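Local coordinates for GGDEF and EAL domain-containing protein (Vibrio cholerae O1 str. 2010EL-1786, PDB 6PWK) that acts as a receptor for the second messenger c-di-GMP and probably controls large adhesins, cell adhesion and biofilm formation, at residues R203-N208 with Q410-D415; F215-F220 with L265-A270. All blocks are in the same frame, centred on the assembly; numbering follows the deposited sequence.

Interaction 1. Residues R203-N208 with Q410-D415; sequences RYQAAN and QGFIVD. With C2E (9,9'-[(2R,3R,3aS,5S,7aR,9R,10R,10aS,12S,14aR)-3,5,10,12-tetrahydroxy-5,12-dioxidooctahydro-2H,7H-difuro[3,2-d:3',2'-j][1,3,7,9,2,8]tetraoxadiphosphacyclododecine-2,9-diyl]bis(2-amino-1,9-dihydro-6H-purin-6-one)), chain C.
Gln205 and Gln410 meet amide to amide: Gln410 NE2 donates to Gln205 OE1 over 2.8 Å, from a position tilted out of the carbonyl plane, and the two amide planes stand 85° apart. CG of Gln410 is anti to its backbone N (chi1 -172°) and lies against the amide of Gln205, 3.2 Å from OE1. This is the tight, buried part of the contact. Glutamine suits both places because one amide can give and accept at once. While OE1 of Gln205 accepts, its NE2 donates to N7 of the c-di-GMP guanine, 3.2 Å away; Gln410 NE2 also donates to Glu218 OE1, and Gln410 OE1 accepts from Lys355 NZ. Gln410 is thus a second-shell residue that fixes the rotation of a ligand-binding amide. In the EAL domain, a variant of the TIM barrel, strand 200-209 runs antiparallel to both its neighbours, and here it meets the loop leaving the last strand, 408-409. That loop contacts the same guanine: Phe412 N donates to O6 (2.8 Å), and one face of the Phe412 ring meets the base, with ligand C6 3.3 Å above the ring plane, offset toward the rim. Glycine fits at 411, where a CB would press on the preceding carbonyl O and crowd O6. Arg203, bent at chi3, grips the ligand's sugar-phosphate. Its NH2 reaches O2' in the guanidinium plane, 2.7 Å away and nearly straight at 173°, while NH1 donates to phosphate oxygen O21 at 3.0 Å. Toward the end of the modelled chain the contacts are fewer. Val414 CG2 lies 3.6 Å from Ala206 O, a methyl contact that needs no polar group, and Asp415, exposed to solvent, meets the strand through its backbone, its O near Gln205 CG.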
loop_
_atom_site.group_PDB
_atom_site.type_symbol
_atom_site.label_atom_id
_atom_site.label_comp_id
_atom_site.label_asym_id
_atom_site.label_seq_id
_atom_site.Cartn_x
_atom_site.Cartn_y
_atom_site.Cartn_z
ATOM N N ARG A 203 -21.105 11.733 22.546
ATOM C CA ARG A 203 -21.003 11.643 23.993
ATOM C C ARG A 203 -19.649 12.178 24.434
ATOM O O ARG A 203 -18.644 12.003 23.740
ATOM C CB ARG A 203 -21.184 10.196 24.471
ATOM C CG ARG A 203 -22.579 9.639 24.237
ATOM C CD ARG A 203 -22.613 8.119 24.342
ATOM N NE ARG A 203 -21.762 7.608 25.415
ATOM C CZ ARG A 203 -20.782 6.728 25.233
ATOM N NH1 ARG A 203 -20.532 6.250 24.019
ATOM N NH2 ARG A 203 -20.060 6.317 26.265
ATOM N N TYR A 204 -19.626 12.839 25.590
ATOM C CA TYR A 204 -18.413 13.450 26.126
ATOM C C TYR A 204 -18.146 12.863 27.506
ATOM O O TYR A 204 -18.901 13.122 28.450
ATOM C CB TYR A 204 -18.547 14.972 26.197
ATOM C CG TYR A 204 -18.897 15.638 24.882
ATOM C CD1 TYR A 204 -20.218 15.743 24.463
ATOM C CD2 TYR A 204 -17.909 16.175 24.065
ATOM C CE1 TYR A 204 -20.544 16.353 23.265
ATOM C CE2 TYR A 204 -18.226 16.788 22.865
ATOM C CZ TYR A 204 -19.544 16.874 22.471
ATOM O OH TYR A 204 -19.863 17.483 21.279
ATOM N N GLN A 205 -17.074 12.084 27.628
ATOM C CA GLN A 205 -16.679 11.474 28.892
ATOM C C GLN A 205 -15.451 12.198 29.425
ATOM O O GLN A 205 -14.419 12.260 28.747
ATOM C CB GLN A 205 -16.394 9.982 28.722
ATOM C CG GLN A 205 -16.256 9.235 30.039
ATOM C CD GLN A 205 -15.952 7.764 29.852
ATOM O OE1 GLN A 205 -15.083 7.392 29.063
ATOM N NE2 GLN A 205 -16.671 6.915 30.577
ATOM N N ALA A 206 -15.561 12.734 30.636
ATOM C CA ALA A 206 -14.496 13.546 31.204
ATOM C C ALA A 206 -13.427 12.679 31.855
ATOM O O ALA A 206 -13.730 11.720 32.571
ATOM C CB ALA A 206 -15.066 14.527 32.228
ATOM N N ALA A 207 -12.168 13.023 31.595
ATOM C CA ALA A 207 -11.022 12.416 32.264
ATOM C C ALA A 207 -10.590 13.361 33.379
ATOM O O ALA A 207 -10.044 14.436 33.112
ATOM C CB ALA A 207 -9.885 12.161 31.277
ATOM N N ASN A 208 -10.838 12.962 34.624
ATOM C CA ASN A 208 -10.648 13.829 35.777
ATOM C C ASN A 208 -9.526 13.313 36.668
ATOM O O ASN A 208 -9.300 12.104 36.780
ATOM C CB ASN A 208 -11.934 13.947 36.605
ATOM C CG ASN A 208 -13.063 14.606 35.840
ATOM O OD1 ASN A 208 -12.832 15.350 34.887
ATOM N ND2 ASN A 208 -14.294 14.339 36.257
ATOM N N GLN A 410 -10.765 7.853 34.000
ATOM C CA GLN A 410 -11.894 7.978 33.089
ATOM C C GLN A 410 -12.708 6.695 33.132
ATOM O O GLN A 410 -12.148 5.602 33.240
ATOM C CB GLN A 410 -11.418 8.267 31.655
ATOM C CG GLN A 410 -12.532 8.593 30.671
ATOM C CD GLN A 410 -12.015 8.886 29.273
ATOM O OE1 GLN A 410 -10.812 9.050 29.064
ATOM N NE2 GLN A 410 -12.924 8.951 28.307
ATOM N N GLY A 411 -14.020 6.830 33.056
ATOM C CA GLY A 411 -14.890 5.671 33.070
ATOM C C GLY A 411 -16.228 6.003 33.699
ATOM O O GLY A 411 -16.508 7.140 34.070
ATOM N N PHE A 412 -17.055 4.960 33.818
ATOM C CA PHE A 412 -18.413 5.137 34.323
ATOM C C PHE A 412 -18.431 5.454 35.813
ATOM O O PHE A 412 -19.366 6.106 36.292
ATOM C CB PHE A 412 -19.246 3.887 34.033
ATOM C CG PHE A 412 -19.493 3.650 32.568
ATOM C CD1 PHE A 412 -19.516 4.708 31.674
ATOM C CD2 PHE A 412 -19.701 2.368 32.083
ATOM C CE1 PHE A 412 -19.743 4.493 30.326
ATOM C CE2 PHE A 412 -19.928 2.147 30.736
ATOM C CZ PHE A 412 -19.948 3.211 29.857
ATOM N N ILE A 413 -17.418 5.011 36.560
ATOM C CA ILE A 413 -17.386 5.299 37.990
ATOM C C ILE A 413 -16.999 6.746 38.268
ATOM O O ILE A 413 -17.365 7.286 39.319
ATOM C CB ILE A 413 -16.438 4.341 38.731
ATOM C CG1 ILE A 413 -16.779 4.320 40.224
ATOM C CG2 ILE A 413 -14.982 4.724 38.498
ATOM C CD1 ILE A 413 -15.609 4.024 41.122
ATOM N N VAL A 414 -16.275 7.397 37.351
ATOM C CA VAL A 414 -16.004 8.826 37.480
ATOM C C VAL A 414 -17.144 9.659 36.912
ATOM O O VAL A 414 -17.157 10.888 37.098
ATOM C CB VAL A 414 -14.652 9.168 36.817
ATOM C CG1 VAL A 414 -13.846 7.899 36.572
ATOM C CG2 VAL A 414 -14.832 9.938 35.513
ATOM N N ASP A 415 -18.122 9.020 36.266
ATOM C CA ASP A 415 -19.247 9.668 35.588
ATOM C C ASP A 415 -18.762 10.461 34.382
ATOM O O ASP A 415 -18.346 9.881 33.378
ATOM C CB ASP A 415 -20.031 10.577 36.542
ATOM C CG ASP A 415 -20.500 9.853 37.787
ATOM O OD1 ASP A 415 -20.829 8.653 37.691
ATOM O OD2 ASP A 415 -20.538 10.485 38.864
HETATM P P1 C2E C . -12.115 3.716 23.034
HETATM O O2P C2E C . -11.036 4.717 22.719
HETATM O O1P C2E C . -11.487 2.763 24.011
HETATM O "O5'" C2E C . -13.355 4.398 23.856
HETATM C "C5'" C2E C . -13.747 3.813 25.054
HETATM C "C4'" C2E C . -14.950 2.887 24.724
HETATM O "O4'" C2E C . -15.310 2.217 25.778
HETATM C "C3'" C2E C . -16.201 3.713 24.373
HETATM O "O3'" C2E C . -17.079 2.865 23.809
HETATM C "C2'" C2E C . -16.710 4.066 25.779
HETATM O "O2'" C2E C . -18.133 4.505 25.713
HETATM C "C1'" C2E C . -16.679 2.879 26.315
HETATM N N9 C2E C . -16.616 2.710 27.745
HETATM C C8 C2E C . -16.270 3.972 28.099
HETATM N N7 C2E C . -16.156 3.978 29.452
HETATM C C5 C2E C . -16.413 2.758 29.909
HETATM C C6 C2E C . -16.444 2.121 31.310
HETATM O O6 C2E C . -16.212 2.750 32.287
HETATM N N1 C2E C . -16.765 0.733 31.452
HETATM C C2 C2E C . -17.059 -0.092 30.308
HETATM N N2 C2E C . -17.390 -1.511 30.394
HETATM N N3 C2E C . -17.016 0.542 29.000
HETATM C C4 C2E C . -16.688 1.981 28.841
HETATM P P11 C2E C . -17.668 3.419 22.360
HETATM O O21 C2E C . -18.555 4.636 22.378
HETATM O O11 C2E C . -18.526 2.310 21.806
HETATM O O5A C2E C . -16.286 3.525 21.463
HETATM C C5A C2E C . -15.798 2.268 21.084
HETATM C C4A C2E C . -14.631 2.429 20.196
HETATM O O4A C2E C . -15.015 2.940 19.058
HETATM C C3A C2E C . -13.521 3.503 20.870
HETATM O O3A C2E C . -12.552 2.764 21.751
HETATM C C2A C2E C . -12.933 4.010 19.924
HETATM O O2A C2E C . -11.728 3.184 19.557
HETATM C C1A C2E C . -14.019 4.025 18.715
HETATM N N91 C2E C . -14.596 5.201 18.629
HETATM C C81 C2E C . -15.604 5.715 19.350
HETATM N N71 C2E C . -15.821 6.953 18.866
HETATM C C51 C2E C . -14.962 7.179 17.876
HETATM C C61 C2E C . -14.738 8.384 16.969
HETATM O O61 C2E C . -15.420 9.334 17.116
HETATM N N11 C2E C . -13.723 8.366 15.961
HETATM C C21 C2E C . -12.899 7.202 15.793
HETATM N N21 C2E C . -11.868 7.188 14.766
HETATM N N31 C2E C . -13.121 6.052 16.671
HETATM C C41 C2E C . -14.184 6.079 17.720
#

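Interaction 2. Residues F215-F220 with L265-A270. With MG (magnesium ion), chain E; C2E (9,9'-[(2R,3R,3aS,5S,7aR,9R,10R,10aS,12S,14aR)-3,5,10,12-tetrahydroxy-5,12-dioxidooctahydro-2H,7H-difuro[3,2-d:3',2'-j][1,3,7,9,2,8]tetraoxadiphosphacyclododecine-2,9-diyl]bis(2-amino-1,9-dihydro-6H-purin-6-one)), chain C.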
loop_
_atom_site.group_PDB
_atom_site.type_symbol
_atom_site.label_atom_id
_atom_site.label_comp_id
_atom_site.label_asym_id
_atom_site.label_seq_id
_atom_site.Cartn_x
_atom_site.Cartn_y
_atom_site.Cartn_z
ATOM N N PHE A 215 -9.013 16.891 32.805
ATOM C CA PHE A 215 -7.943 16.931 31.812
ATOM C C PHE A 215 -8.508 17.204 30.423
ATOM O O PHE A 215 -8.121 18.172 29.758
ATOM C CB PHE A 215 -7.162 15.614 31.839
ATOM C CG PHE A 215 -5.917 15.628 30.997
ATOM C CD1 PHE A 215 -4.720 16.093 31.516
ATOM C CD2 PHE A 215 -5.943 15.169 29.692
ATOM C CE1 PHE A 215 -3.573 16.105 30.747
ATOM C CE2 PHE A 215 -4.798 15.179 28.916
ATOM C CZ PHE A 215 -3.612 15.647 29.445
ATOM N N HIS A 216 -9.428 16.356 29.970
ATOM C CA HIS A 216 -10.159 16.594 28.734
ATOM C C HIS A 216 -11.434 15.763 28.765
ATOM O O HIS A 216 -11.659 14.967 29.679
ATOM C CB HIS A 216 -9.307 16.272 27.495
ATOM C CG HIS A 216 -8.879 14.838 27.389
ATOM N ND1 HIS A 216 -7.645 14.469 26.897
ATOM C CD2 HIS A 216 -9.524 13.683 27.683
ATOM C CE1 HIS A 216 -7.543 13.151 26.908
ATOM N NE2 HIS A 216 -8.671 12.650 27.380
ATOM N N ARG A 217 -12.266 15.960 27.747
ATOM C CA ARG A 217 -13.451 15.142 27.520
ATOM C C ARG A 217 -13.274 14.390 26.210
ATOM O O ARG A 217 -13.164 15.012 25.147
ATOM C CB ARG A 217 -14.719 15.996 27.483
ATOM C CG ARG A 217 -15.322 16.278 28.846
ATOM C CD ARG A 217 -16.550 17.162 28.728
ATOM N NE ARG A 217 -16.331 18.459 29.358
ATOM C CZ ARG A 217 -16.545 18.706 30.646
ATOM N NH1 ARG A 217 -16.990 17.743 31.443
ATOM N NH2 ARG A 217 -16.316 19.916 31.138
ATOM N N GLU A 218 -13.241 13.063 26.286
ATOM C CA GLU A 218 -13.126 12.244 25.088
ATOM C C GLU A 218 -14.464 12.174 24.366
ATOM O O GLU A 218 -15.518 12.028 24.991
ATOM C CB GLU A 218 -12.646 10.835 25.437
ATOM C CG GLU A 218 -12.460 9.936 24.227
ATOM C CD GLU A 218 -11.816 8.609 24.574
ATOM O OE1 GLU A 218 -11.619 8.337 25.777
ATOM O OE2 GLU A 218 -11.505 7.837 23.642
ATOM N N VAL A 219 -14.417 12.281 23.041
ATOM C CA VAL A 219 -15.610 12.301 22.204
ATOM C C VAL A 219 -15.853 10.902 21.657
ATOM O O VAL A 219 -14.950 10.286 21.077
ATOM C CB VAL A 219 -15.468 13.322 21.063
ATOM C CG1 VAL A 219 -16.671 13.258 20.138
ATOM C CG2 VAL A 219 -15.296 14.725 21.628
ATOM N N PHE A 220 -17.071 10.400 21.841
ATOM C CA PHE A 220 -17.494 9.117 21.293
ATOM C C PHE A 220 -18.590 9.356 20.268
ATOM O O PHE A 220 -19.560 10.068 20.546
ATOM C CB PHE A 220 -17.993 8.183 22.398
ATOM C CG PHE A 220 -16.932 7.800 23.383
ATOM C CD1 PHE A 220 -15.656 7.482 22.953
ATOM C CD2 PHE A 220 -17.207 7.771 24.740
ATOM C CE1 PHE A 220 -14.675 7.135 23.854
ATOM C CE2 PHE A 220 -16.228 7.425 25.649
ATOM C CZ PHE A 220 -14.958 7.106 25.205
ATOM N N LEU A 265 -17.773 24.667 24.932
ATOM C CA LEU A 265 -16.969 23.745 25.728
ATOM C C LEU A 265 -15.662 24.414 26.138
ATOM O O LEU A 265 -14.836 24.761 25.286
ATOM C CB LEU A 265 -16.721 22.459 24.947
ATOM C CG LEU A 265 -18.021 21.675 24.743
ATOM C CD1 LEU A 265 -17.778 20.373 24.009
ATOM C CD2 LEU A 265 -18.690 21.419 26.085
ATOM N N THR A 266 -15.481 24.588 27.447
ATOM C CA THR A 266 -14.325 25.289 27.992
ATOM C C THR A 266 -13.081 24.415 28.079
ATOM O O THR A 266 -11.969 24.949 28.144
ATOM C CB THR A 266 -14.655 25.826 29.385
ATOM O OG1 THR A 266 -14.851 24.727 30.285
ATOM C CG2 THR A 266 -15.926 26.662 29.344
ATOM N N ASP A 267 -13.240 23.099 28.084
ATOM C CA ASP A 267 -12.157 22.156 28.303
ATOM C C ASP A 267 -11.718 21.512 26.996
ATOM O O ASP A 267 -12.466 21.498 26.013
ATOM C CB ASP A 267 -12.600 21.074 29.295
ATOM C CG ASP A 267 -12.836 21.624 30.689
ATOM O OD1 ASP A 267 -11.945 22.328 31.208
ATOM O OD2 ASP A 267 -13.914 21.355 31.261
ATOM N N PRO A 268 -10.496 20.978 26.942
ATOM C CA PRO A 268 -10.047 20.299 25.724
ATOM C C PRO A 268 -10.894 19.071 25.426
ATOM O O PRO A 268 -11.457 18.442 26.324
ATOM C CB PRO A 268 -8.596 19.912 26.043
ATOM C CG PRO A 268 -8.185 20.834 27.138
ATOM C CD PRO A 268 -9.422 21.069 27.948
ATOM N N LEU A 269 -10.980 18.738 24.143
ATOM C CA LEU A 269 -11.731 17.582 23.676
ATOM C C LEU A 269 -10.779 16.590 23.025
ATOM O O LEU A 269 -9.933 16.975 22.211
ATOM C CB LEU A 269 -12.823 18.000 22.688
ATOM C CG LEU A 269 -13.931 18.885 23.256
ATOM C CD1 LEU A 269 -14.960 19.185 22.182
ATOM C CD2 LEU A 269 -14.581 18.217 24.458
ATOM N N ALA A 270 -10.919 15.318 23.386
ATOM C CA ALA A 270 -10.080 14.251 22.857
ATOM C C ALA A 270 -10.823 13.548 21.728
ATOM O O ALA A 270 -11.871 12.935 21.957
ATOM C CB ALA A 270 -9.701 13.259 23.956
HETATM MG MG MG E . -9.802 6.457 22.949
HETATM P P1 C2E C . -12.115 3.716 23.034
HETATM O O2P C2E C . -11.036 4.717 22.719
HETATM O O1P C2E C . -11.487 2.763 24.011
HETATM O "O5'" C2E C . -13.355 4.398 23.856
HETATM C "C5'" C2E C . -13.747 3.813 25.054
HETATM C "C4'" C2E C . -14.950 2.887 24.724
HETATM O "O4'" C2E C . -15.310 2.217 25.778
HETATM C "C3'" C2E C . -16.201 3.713 24.373
HETATM O "O3'" C2E C . -17.079 2.865 23.809
HETATM C "C2'" C2E C . -16.710 4.066 25.779
HETATM O "O2'" C2E C . -18.133 4.505 25.713
HETATM C "C1'" C2E C . -16.679 2.879 26.315
HETATM N N9 C2E C . -16.616 2.710 27.745
HETATM C C8 C2E C . -16.270 3.972 28.099
HETATM N N7 C2E C . -16.156 3.978 29.452
HETATM C C5 C2E C . -16.413 2.758 29.909
HETATM C C6 C2E C . -16.444 2.121 31.310
HETATM O O6 C2E C . -16.212 2.750 32.287
HETATM N N1 C2E C . -16.765 0.733 31.452
HETATM C C2 C2E C . -17.059 -0.092 30.308
HETATM N N2 C2E C . -17.390 -1.511 30.394
HETATM N N3 C2E C . -17.016 0.542 29.000
HETATM C C4 C2E C . -16.688 1.981 28.841
HETATM P P11 C2E C . -17.668 3.419 22.360
HETATM O O21 C2E C . -18.555 4.636 22.378
HETATM O O11 C2E C . -18.526 2.310 21.806
HETATM O O5A C2E C . -16.286 3.525 21.463
HETATM C C5A C2E C . -15.798 2.268 21.084
HETATM C C4A C2E C . -14.631 2.429 20.196
HETATM O O4A C2E C . -15.015 2.940 19.058
HETATM C C3A C2E C . -13.521 3.503 20.870
HETATM O O3A C2E C . -12.552 2.764 21.751
HETATM C C2A C2E C . -12.933 4.010 19.924
HETATM O O2A C2E C . -11.728 3.184 19.557
HETATM C C1A C2E C . -14.019 4.025 18.715
HETATM N N91 C2E C . -14.596 5.201 18.629
HETATM C C81 C2E C . -15.604 5.715 19.350
HETATM N N71 C2E C . -15.821 6.953 18.866
HETATM C C51 C2E C . -14.962 7.179 17.876
HETATM C C61 C2E C . -14.738 8.384 16.969
HETATM O O61 C2E C . -15.420 9.334 17.116
HETATM N N11 C2E C . -13.723 8.366 15.961
HETATM C C21 C2E C . -12.899 7.202 15.793
HETATM N N21 C2E C . -11.868 7.188 14.766
HETATM N N31 C2E C . -13.121 6.052 16.671
HETATM C C41 C2E C . -14.184 6.079 17.720
#
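His216 lays its imidazole flat beneath the methyl of Ala270, whose CB sits 3.6 Å from the ring centre and only 6° off its normal, a CH-pi contact. CG stands between the backbone N and the carbonyl carbon (chi1 62°), and chi2 turns the ring so that a face meets Ala270. The ring nitrogens are engaged by His302 at ND1 and Lys355 at NE2, and alanine suits the place because its lone methyl fits over the centre of the ring. Between the strands Arg217 N donates to Pro268 O, Arg217 O accepts from Ala270 N (2.9 Å), and Val219 N donates to Ala270 O (2.8 Å). This is the parallel pairing of neighbouring strands 214-225 and 269-272 in the EAL barrel. Glu218 and Ala270 point to one face, Arg217 and Leu269 to the other. On the first, an extended Glu218 binds magnesium through OE2 at 2.3 Å. The ion also takes c-di-GMP O2P at 2.1 Å, with Asn272, Glu304 and Asp334 as further protein ligands; OE1 of Glu218 is held by Lys355 and Gln410. On the second face, Leu269 brings CD2 to within 3.8 Å of Arg217 CB and packs against helix 245-261. Arg217 NH2 meets Asp267 OD2 in a 2.8 Å salt bridge, the guanidinium and carboxylate planes inclined by 46°. Phe220 offers a ring face to the ligand's ribose, with C3' over its centre.

Following the chain past the GGDEF region, strand 200-209 comes first and turns back into strand 214-225, to which it is hydrogen-bonded antiparallel, as in Ala207 O to Phe215 N (2.7 Å). Strand 228-231 and helices 232-241 and 245-261 follow, and interaction 2 then closes a loop of 44 residues as strand 269-272 settles beside 214-225. The chain continues through the parallel strands from 301-305 to 408-409 before interaction 1 closes a loop of 201 residues. The smaller loop is nested within the larger. Interaction 1 ties the first strand to the loop leaving its neighbour, the last strand; interaction 2 pairs two strands directly; both reach one c-di-GMP.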